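Local coordinates for protein interferon alpha/beta receptor 1 (Mus musculus, PDB 3WCY) that forms, together with IFNAR2, the heterodimeric receptor for type I interferons, whose binding activates the JAK-STAT signalling cascade, at residues Ala234-Gly239 and Gly276-His281; Gln214-Val219 and Phe268-Val273. All blocks are in the same frame, centred on the assembly; numbering follows the deposited sequence.

Contact 1: Ala234-Gly239 and Gly276-His281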
loop_
_atom_site.group_PDB
_atom_site.type_symbol
_atom_site.label_atom_id
_atom_site.label_comp_id
_atom_site.label_asym_id
_atom_site.label_seq_id
_atom_site.Cartn_x
_atom_site.Cartn_y
_atom_site.Cartn_z
ATOM N N ALA A 234 6.847 -20.396 13.660
ATOM C CA ALA A 234 6.404 -19.077 13.204
ATOM C C ALA A 234 7.453 -18.429 12.314
ATOM O O ALA A 234 8.652 -18.565 12.573
ATOM C CB ALA A 234 6.086 -18.177 14.390
ATOM N N GLN A 235 6.998 -17.750 11.250
ATOM C CA GLN A 235 7.850 -17.036 10.296
ATOM C C GLN A 235 7.315 -15.626 10.088
ATOM O O GLN A 235 6.103 -15.410 10.149
ATOM C CB GLN A 235 7.955 -17.779 8.953
ATOM C CG GLN A 235 8.734 -19.097 9.009
ATOM C CD GLN A 235 9.085 -19.630 7.635
ATOM O OE1 GLN A 235 10.259 -19.728 7.263
ATOM N NE2 GLN A 235 8.081 -19.991 6.844
ATOM N N TRP A 236 8.213 -14.660 9.872
ATOM C CA TRP A 236 7.822 -13.268 9.654
ATOM C C TRP A 236 8.268 -12.770 8.291
ATOM O O TRP A 236 9.319 -13.169 7.793
ATOM C CB TRP A 236 8.312 -12.344 10.790
ATOM C CG TRP A 236 9.757 -11.943 10.697
ATOM C CD1 TRP A 236 10.832 -12.658 11.127
ATOM C CD2 TRP A 236 10.276 -10.727 10.145
ATOM N NE1 TRP A 236 11.990 -11.963 10.882
ATOM C CE2 TRP A 236 11.681 -10.779 10.265
ATOM C CE3 TRP A 236 9.692 -9.596 9.549
ATOM C CZ2 TRP A 236 12.511 -9.749 9.807
ATOM C CZ3 TRP A 236 10.515 -8.574 9.103
ATOM C CH2 TRP A 236 11.907 -8.656 9.230
ATOM N N LEU A 237 7.471 -11.895 7.689
ATOM C CA LEU A 237 7.785 -11.341 6.379
ATOM C C LEU A 237 7.559 -9.833 6.428
ATOM O O LEU A 237 6.526 -9.414 6.940
ATOM C CB LEU A 237 6.900 -12.013 5.305
ATOM C CG LEU A 237 7.295 -11.840 3.837
ATOM C CD1 LEU A 237 8.462 -12.722 3.463
ATOM C CD2 LEU A 237 6.120 -12.133 2.920
ATOM N N PRO A 238 8.508 -8.999 5.943
ATOM C CA PRO A 238 8.287 -7.540 5.976
ATOM C C PRO A 238 7.125 -7.103 5.080
ATOM O O PRO A 238 6.941 -7.674 4.002
ATOM C CB PRO A 238 9.620 -6.966 5.497
ATOM C CG PRO A 238 10.264 -8.053 4.734
ATOM C CD PRO A 238 9.802 -9.342 5.319
ATOM N N GLY A 239 6.356 -6.118 5.554
ATOM C CA GLY A 239 5.160 -5.561 4.911
ATOM C C GLY A 239 5.156 -5.378 3.400
ATOM O O GLY A 239 4.175 -5.735 2.736
ATOM N N GLY A 276 8.873 -1.972 10.300
ATOM C CA GLY A 276 7.767 -1.250 10.927
ATOM C C GLY A 276 6.435 -1.947 10.757
ATOM O O GLY A 276 5.545 -1.829 11.608
ATOM N N THR A 277 6.298 -2.662 9.632
ATOM C CA THR A 277 5.135 -3.461 9.287
ATOM C C THR A 277 5.615 -4.833 8.869
ATOM O O THR A 277 6.620 -4.949 8.163
ATOM C CB THR A 277 4.273 -2.798 8.200
ATOM O OG1 THR A 277 5.071 -2.415 7.080
ATOM C CG2 THR A 277 3.481 -1.622 8.712
ATOM N N PHE A 278 4.914 -5.876 9.330
ATOM C CA PHE A 278 5.238 -7.260 9.002
ATOM C C PHE A 278 4.062 -8.243 9.099
ATOM O O PHE A 278 3.043 -7.944 9.728
ATOM C CB PHE A 278 6.519 -7.756 9.722
ATOM C CG PHE A 278 6.496 -7.868 11.229
ATOM C CD1 PHE A 278 6.332 -9.103 11.847
ATOM C CD2 PHE A 278 6.736 -6.758 12.029
ATOM C CE1 PHE A 278 6.348 -9.215 13.244
ATOM C CE2 PHE A 278 6.754 -6.871 13.423
ATOM C CZ PHE A 278 6.558 -8.099 14.021
ATOM N N PHE A 279 4.196 -9.391 8.420
ATOM C CA PHE A 279 3.207 -10.471 8.378
ATOM C C PHE A 279 3.726 -11.650 9.190
ATOM O O PHE A 279 4.934 -11.886 9.210
ATOM C CB PHE A 279 2.953 -10.926 6.923
ATOM C CG PHE A 279 2.340 -9.895 6.008
ATOM C CD1 PHE A 279 3.139 -9.057 5.240
ATOM C CD2 PHE A 279 0.960 -9.787 5.883
ATOM C CE1 PHE A 279 2.567 -8.112 4.385
ATOM C CE2 PHE A 279 0.390 -8.846 5.018
ATOM C CZ PHE A 279 1.195 -8.012 4.283
ATOM N N LEU A 280 2.827 -12.408 9.836
ATOM C CA LEU A 280 3.244 -13.570 10.626
ATOM C C LEU A 280 2.581 -14.896 10.203
ATOM O O LEU A 280 1.392 -14.937 9.870
ATOM C CB LEU A 280 3.089 -13.320 12.140
ATOM C CG LEU A 280 4.062 -12.317 12.774
ATOM C CD1 LEU A 280 3.353 -11.422 13.758
ATOM C CD2 LEU A 280 5.201 -13.016 13.463
ATOM N N HIS A 281 3.388 -15.971 10.210
ATOM C CA HIS A 281 3.027 -17.359 9.900
ATOM C C HIS A 281 2.886 -18.106 11.225
ATOM O O HIS A 281 3.628 -17.804 12.162
ATOM C CB HIS A 281 4.174 -18.026 9.122
ATOM C CG HIS A 281 3.956 -18.176 7.653
ATOM N ND1 HIS A 281 4.986 -18.576 6.819
ATOM C CD2 HIS A 281 2.834 -18.008 6.917
ATOM C CE1 HIS A 281 4.464 -18.629 5.607
ATOM N NE2 HIS A 281 3.172 -18.289 5.616
#

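Contact 2: Gln214-Val219 and Phe268-Val273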
loop_
_atom_site.group_PDB
_atom_site.type_symbol
_atom_site.label_atom_id
_atom_site.label_comp_id
_atom_site.label_asym_id
_atom_site.label_seq_id
_atom_site.Cartn_x
_atom_site.Cartn_y
_atom_site.Cartn_z
ATOM N N GLN A 214 3.921 -4.335 23.796
ATOM C CA GLN A 214 4.318 -3.430 24.874
ATOM C C GLN A 214 5.494 -2.518 24.449
ATOM O O GLN A 214 6.341 -2.159 25.274
ATOM C CB GLN A 214 4.585 -4.194 26.195
ATOM C CG GLN A 214 5.613 -5.325 26.108
ATOM C CD GLN A 214 4.954 -6.676 26.009
ATOM O OE1 GLN A 214 4.868 -7.205 24.801
ATOM N NE2 GLN A 214 4.524 -7.264 27.008
ATOM N N GLY A 215 5.507 -2.143 23.167
ATOM C CA GLY A 215 6.521 -1.275 22.579
ATOM C C GLY A 215 7.665 -2.017 21.918
ATOM O O GLY A 215 7.636 -2.243 20.704
ATOM N N LYS A 216 8.691 -2.389 22.718
ATOM C CA LYS A 216 9.890 -3.101 22.253
ATOM C C LYS A 216 9.737 -4.630 22.232
ATOM O O LYS A 216 10.584 -5.319 21.657
ATOM C CB LYS A 216 11.132 -2.672 23.051
ATOM C CG LYS A 216 12.336 -2.388 22.163
ATOM C CD LYS A 216 13.308 -1.420 22.823
ATOM C CE LYS A 216 14.207 -0.727 21.823
ATOM N NZ LYS A 216 13.494 0.342 21.071
ATOM N N SER A 217 8.654 -5.150 22.842
ATOM C CA SER A 217 8.335 -6.578 22.888
ATOM C C SER A 217 6.938 -6.825 22.317
ATOM O O SER A 217 6.031 -6.022 22.541
ATOM C CB SER A 217 8.426 -7.102 24.319
ATOM O OG SER A 217 8.184 -8.498 24.389
ATOM N N TYR A 218 6.766 -7.933 21.580
ATOM C CA TYR A 218 5.481 -8.294 20.979
ATOM C C TYR A 218 4.936 -9.580 21.586
ATOM O O TYR A 218 5.695 -10.524 21.804
ATOM C CB TYR A 218 5.607 -8.501 19.458
ATOM C CG TYR A 218 6.230 -7.362 18.681
ATOM C CD1 TYR A 218 7.579 -7.383 18.340
ATOM C CD2 TYR A 218 5.451 -6.319 18.190
ATOM C CE1 TYR A 218 8.151 -6.359 17.588
ATOM C CE2 TYR A 218 6.013 -5.287 17.441
ATOM C CZ TYR A 218 7.365 -5.312 17.138
ATOM O OH TYR A 218 7.930 -4.307 16.391
ATOM N N VAL A 219 3.617 -9.633 21.812
ATOM C CA VAL A 219 2.946 -10.826 22.328
ATOM C C VAL A 219 1.981 -11.327 21.254
ATOM O O VAL A 219 1.093 -10.587 20.824
ATOM C CB VAL A 219 2.275 -10.620 23.720
ATOM C CG1 VAL A 219 1.430 -11.830 24.124
ATOM C CG2 VAL A 219 3.318 -10.323 24.793
ATOM N N PHE A 268 8.374 -12.171 21.068
ATOM C CA PHE A 268 9.505 -11.833 20.198
ATOM C C PHE A 268 9.865 -10.339 20.271
ATOM O O PHE A 268 8.972 -9.506 20.432
ATOM C CB PHE A 268 9.255 -12.305 18.749
ATOM C CG PHE A 268 7.921 -11.942 18.128
ATOM C CD1 PHE A 268 7.806 -10.854 17.274
ATOM C CD2 PHE A 268 6.792 -12.723 18.355
ATOM C CE1 PHE A 268 6.583 -10.535 16.677
ATOM C CE2 PHE A 268 5.564 -12.395 17.768
ATOM C CZ PHE A 268 5.468 -11.300 16.937
ATOM N N SER A 269 11.171 -10.006 20.183
ATOM C CA SER A 269 11.648 -8.615 20.258
ATOM C C SER A 269 11.921 -7.959 18.894
ATOM O O SER A 269 12.181 -8.655 17.909
ATOM C CB SER A 269 12.859 -8.490 21.181
ATOM O OG SER A 269 14.094 -8.711 20.517
ATOM N N GLN A 270 11.896 -6.610 18.868
ATOM C CA GLN A 270 12.102 -5.737 17.703
ATOM C C GLN A 270 13.440 -5.927 16.951
ATOM O O GLN A 270 13.556 -5.479 15.805
ATOM C CB GLN A 270 11.919 -4.257 18.096
ATOM C CG GLN A 270 10.502 -3.877 18.529
ATOM C CD GLN A 270 10.270 -2.382 18.644
ATOM O OE1 GLN A 270 11.140 -1.607 19.064
ATOM N NE2 GLN A 270 9.059 -1.951 18.315
ATOM N N ASP A 271 14.445 -6.562 17.588
ATOM C CA ASP A 271 15.764 -6.805 16.990
ATOM C C ASP A 271 15.689 -7.802 15.834
ATOM O O ASP A 271 16.336 -7.609 14.805
ATOM C CB ASP A 271 16.757 -7.304 18.055
ATOM C CG ASP A 271 16.813 -6.427 19.285
ATOM O OD1 ASP A 271 17.831 -5.727 19.466
ATOM O OD2 ASP A 271 15.828 -6.429 20.060
ATOM N N THR A 272 14.885 -8.859 16.021
ATOM C CA THR A 272 14.661 -9.955 15.080
ATOM C C THR A 272 13.672 -9.563 13.969
ATOM O O THR A 272 13.946 -9.790 12.789
ATOM C CB THR A 272 14.254 -11.231 15.853
ATOM O OG1 THR A 272 13.367 -10.886 16.924
ATOM C CG2 THR A 272 15.460 -11.987 16.415
ATOM N N VAL A 273 12.540 -8.958 14.364
ATOM C CA VAL A 273 11.460 -8.481 13.495
ATOM C C VAL A 273 11.616 -6.952 13.332
ATOM O O VAL A 273 10.853 -6.147 13.886
ATOM C CB VAL A 273 10.062 -8.934 14.012
ATOM C CG1 VAL A 273 9.845 -10.420 13.766
ATOM C CG2 VAL A 273 9.880 -8.620 15.494
#

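Contact 1: Ala234-Gly239 and Gly276-His281
F279, H281 and Q235 have the most surface buried where 234-239 meets 276-281. Around F279 the backbone evidence is firm: F279 N bonds to L237 O at 2.8 Å, close to straight, and L237 N returns the bond to F279 O, so the two form a hydrogen-bonded antiparallel pair. With CG anti to the carbonyl carbon (chi1 -64°), the F279 ring starts beside its own bonded N and continues toward the end of the other strand, where its CE1 edge meets G239 O in the ring plane at 3.3 Å; K242 makes a cation-pi contact with the same ring. G239 N bonds T277 O at 2.9 Å at this end. At the other end, Q235 and H281 lie side by side and point the same way, amide and imidazole planes only 21° apart. H281 N bonds to Q235 O at 2.8 Å, whereas the side-chain bond from Q235 NE2 to ND1 of H281 is weak at 3.4 Å. The two strands, 235-238 and 277-281, are the inner pair of a four-stranded antiparallel sheet in the third fibronectin type III domain, flanked by 253-254 and 297-300. W252 and W293 both stack with the H281 ring. On the sheet face bearing W236 and L280, the six-membered ring of W236 meets the F278 ring as an offset edge-to-face pair, edge of W236 to face of F278, planes at 81°, with W236 CE3 3.7 Å from F278 CB.

Contact 2: Gln214-Val219 and Phe268-Val273
Y218 and F268 face one another as a hydrogen-bonded antiparallel pair, their side chains on the same face of the sheet but crossing at about a right angle. The contact is a CH-pi one: Y218 CB lies over one face of the F268 ring, 3.8 Å from its centroid, while the two ring planes, 25° apart, are slid so far that they barely overlap. With CG between its backbone N and carbonyl carbon (chi1 49°), the F268 ring leans back toward the partner strand, and CE1 comes to 3.6 Å from Y218 CB. Y218 N bonds to F268 O at 2.9 Å, and F268 N bonds back to Y218 O.

Farther out, the tyrosine ring meets Q270 and V273. V273 slides past it in the opposite direction and brings CG2 to 3.5 Å from Y218 CE1. Q270 crosses it at about a right angle, its amide plane 49° from the ring, and NE2 donates to Y218 OH at 3.2 Å, the hydroxyl lying somewhat out of the amide plane. The Q270 chain, extended beyond CG, also crosses K216, whose CG is 3.4 Å from Q270 OE1; the backbone bond from Q270 N to K216 O is weak.

An alanine in place of Y218 would probably leave Q270 NE2 without its hydroxyl partner and V273 CG2 facing a gap.

The segments join strands 217-221 and 266-269 of the three-stranded sheet in the third fibronectin type III domain; beyond 269 the chain turns, with T272 OG1 bonded to S269 O. The chemistry is graded along Y218: carbon contacts at its base and flank, then a polar tip that accepts one bond from the Q270 amide and has a weak second partner in S301 OG, which suggests that Y218, itself buried, spans from the apolar interior to the more open end at Q270.

How the contacts relate
Contacts 1 and 2 belong to the two sheets of one fibronectin type III domain, a beta sandwich, and their centres are 12 Å apart. They interleave along the chain: strand 217-221 precedes 235-238, and 266-269 precedes 277-281. The sheets meet through aromatic packing, with F278 CZ 3.6 Å from F268 CE1 and also 3.6 Å from V273 CB; F278 meets Y218 edge-to-face as well. W236 reaches the turn after 266-269, its CG 3.4 Å from V273 CG1. Another protein chain touches contact 1, where T277 OG1 bonds an acidic side chain of that chain, but none touches contact 2.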